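Local coordinates for divalent-cation tolerance protein CutA (Thermotoga maritima, PDB 1VHF), which probably binds copper and takes part in resistance toward heavy metals, working as a homotrimer of the CutA family, at residues A[19-23]-A[73-77]. Residues are numbered along the deposited sequence; the frame is centred on the assembly and turned at random.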
loop_
_atom_site.group_PDB
_atom_site.type_symbol
_atom_site.label_atom_id
_atom_site.label_comp_id
_atom_site.label_asym_id
_atom_site.label_seq_id
_atom_site.Cartn_x
_atom_site.Cartn_y
_atom_site.Cartn_z
ATOM N N ILE A 19 -8.893 -3.764 -0.710
ATOM C CA ILE A 19 -8.459 -2.380 -0.423
ATOM C C ILE A 19 -7.795 -1.791 -1.646
ATOM O O ILE A 19 -8.032 -0.631 -2.010
ATOM C CB ILE A 19 -7.592 -2.397 0.845
ATOM C CG1 ILE A 19 -8.556 -2.645 2.030
ATOM C CG2 ILE A 19 -6.848 -1.090 0.999
ATOM C CD1 ILE A 19 -7.816 -2.879 3.335
ATOM N N GLY A 20 -6.969 -2.586 -2.335
ATOM C CA GLY A 20 -6.367 -2.028 -3.578
ATOM C C GLY A 20 -7.468 -1.657 -4.559
ATOM O O GLY A 20 -7.339 -0.623 -5.206
ATOM N N ARG A 21 -8.467 -2.535 -4.756
ATOM C CA ARG A 21 -9.556 -2.154 -5.683
ATOM C C ARG A 21 -10.249 -0.896 -5.216
ATOM O O ARG A 21 -10.538 -0.027 -6.075
ATOM C CB ARG A 21 -10.546 -3.336 -5.737
ATOM C CG ARG A 21 -11.743 -3.003 -6.636
ATOM C CD ARG A 21 -12.789 -4.101 -6.592
ATOM N NE ARG A 21 -13.571 -4.181 -7.801
ATOM C CZ ARG A 21 -13.177 -4.423 -9.042
ATOM N NH1 ARG A 21 -11.915 -4.639 -9.353
ATOM N NH2 ARG A 21 -14.097 -4.450 -9.997
ATOM N N LYS A 22 -10.536 -0.706 -3.924
ATOM C CA LYS A 22 -11.204 0.498 -3.447
ATOM C C LYS A 22 -10.367 1.735 -3.704
ATOM O O LYS A 22 -10.893 2.803 -4.063
ATOM C CB LYS A 22 -11.541 0.385 -1.948
ATOM C CG LYS A 22 -12.801 -0.482 -1.764
ATOM C CD LYS A 22 -13.185 -0.613 -0.312
ATOM C CE LYS A 22 -14.301 -1.667 -0.139
ATOM N NZ LYS A 22 -15.511 -1.265 -0.907
ATOM N N LEU A 23 -9.052 1.634 -3.506
ATOM C CA LEU A 23 -8.172 2.769 -3.755
ATOM C C LEU A 23 -8.135 3.099 -5.238
ATOM O O LEU A 23 -8.074 4.290 -5.579
ATOM C CB LEU A 23 -6.765 2.492 -3.200
ATOM C CG LEU A 23 -6.714 2.302 -1.691
ATOM C CD1 LEU A 23 -5.346 1.801 -1.250
ATOM C CD2 LEU A 23 -7.118 3.586 -0.964
ATOM N N LYS A 73 -8.149 4.345 7.157
ATOM C CA LYS A 73 -9.573 4.147 7.388
ATOM C C LYS A 73 -10.154 2.881 6.866
ATOM O O LYS A 73 -11.234 2.434 7.342
ATOM C CB LYS A 73 -10.342 5.395 6.882
ATOM C CG LYS A 73 -10.132 6.520 7.897
ATOM C CD LYS A 73 -10.734 7.850 7.442
ATOM C CE LYS A 73 -10.350 8.906 8.460
ATOM N NZ LYS A 73 -10.751 10.293 8.127
ATOM N N LEU A 74 -9.558 2.241 5.862
ATOM C CA LEU A 74 -10.018 0.973 5.339
ATOM C C LEU A 74 -9.283 -0.218 5.991
ATOM O O LEU A 74 -9.681 -1.361 5.813
ATOM C CB LEU A 74 -9.739 0.902 3.817
ATOM C CG LEU A 74 -10.535 1.879 2.942
ATOM C CD1 LEU A 74 -10.009 1.888 1.514
ATOM C CD2 LEU A 74 -12.019 1.494 2.951
ATOM N N HIS A 75 -8.282 0.090 6.818
ATOM C CA HIS A 75 -7.450 -1.043 7.280
ATOM C C HIS A 75 -8.071 -1.884 8.341
ATOM O O HIS A 75 -8.596 -1.330 9.327
ATOM C CB HIS A 75 -6.110 -0.415 7.812
ATOM C CG HIS A 75 -4.971 -1.327 7.450
ATOM N ND1 HIS A 75 -4.803 -2.538 8.070
ATOM C CD2 HIS A 75 -3.976 -1.215 6.528
ATOM C CE1 HIS A 75 -3.738 -3.148 7.560
ATOM N NE2 HIS A 75 -3.223 -2.362 6.600
ATOM N N PRO A 76 -7.933 -3.203 8.292
ATOM C CA PRO A 76 -8.463 -4.037 9.364
ATOM C C PRO A 76 -7.640 -3.896 10.627
ATOM O O PRO A 76 -8.102 -4.257 11.742
ATOM C CB PRO A 76 -8.384 -5.453 8.834
ATOM C CG PRO A 76 -7.377 -5.418 7.729
ATOM C CD PRO A 76 -7.366 -3.998 7.189
ATOM N N TYR A 77 -6.368 -3.521 10.552
ATOM C CA TYR A 77 -5.491 -3.350 11.704
ATOM C C TYR A 77 -5.617 -1.969 12.340
ATOM O O TYR A 77 -5.745 -0.915 11.667
ATOM C CB TYR A 77 -4.001 -3.570 11.389
ATOM C CG TYR A 77 -3.608 -4.907 10.818
ATOM C CD1 TYR A 77 -4.320 -6.077 10.950
ATOM C CD2 TYR A 77 -2.396 -4.950 10.136
ATOM C CE1 TYR A 77 -3.881 -7.282 10.427
ATOM C CE2 TYR A 77 -1.938 -6.134 9.593
ATOM C CZ TYR A 77 -2.680 -7.274 9.720
ATOM O OH TYR A 77 -2.217 -8.460 9.185
#
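Leu74, the last helical residue of 64-74, reaches across to helix 13-25 and meets three of its side chains, Ile19, Lys22 and Leu23, all without a hydrogen bond between the segments. Its two methyls divide the work. CD1 lies 4.1 Å from Lys22 CB and 4.2 Å from Leu23 CD2, touching two neighbouring residues of the helix at once, while CD2 meets the aliphatic part of Lys22, 4.1 Å from its CD. The lysine chain runs extended to CE, laying its methylenes along the leucine, and the end with the amine leads away from segment 73-77. Ile19 runs past Leu74 in the opposite sense, with CG1 4.1 Å from Leu74 CB. Because CG1 stands anti to the carbonyl carbon (chi1 -73°), with chi2 extended, CD1 reaches the C-terminal end of helix 64-74, 3.5 Å from Leu74 O and 4.0 Å from Pro76 CD.

These are the two helices of a ferredoxin-like fold, as in the GlnB-like relatives, packed on one four-stranded antiparallel sheet. Leu71 extends the patch around Ile19, and Leu67 the one around Leu23.

The polar bonds here lie within 73-77 and toward the sheet: just past the helix, where His75 leaves helical geometry, Tyr77 N donates to His75 ND1 (3.1 Å, 162°) almost in the plane of the imidazole, and NE2 is hydrogen-bonded to Ser8 OG on strand 3-10. Both ring nitrogens are thus engaged, which fixes the ring's rotation as it lies nearly parallel to Phe10, a residue that Ile19 also touches.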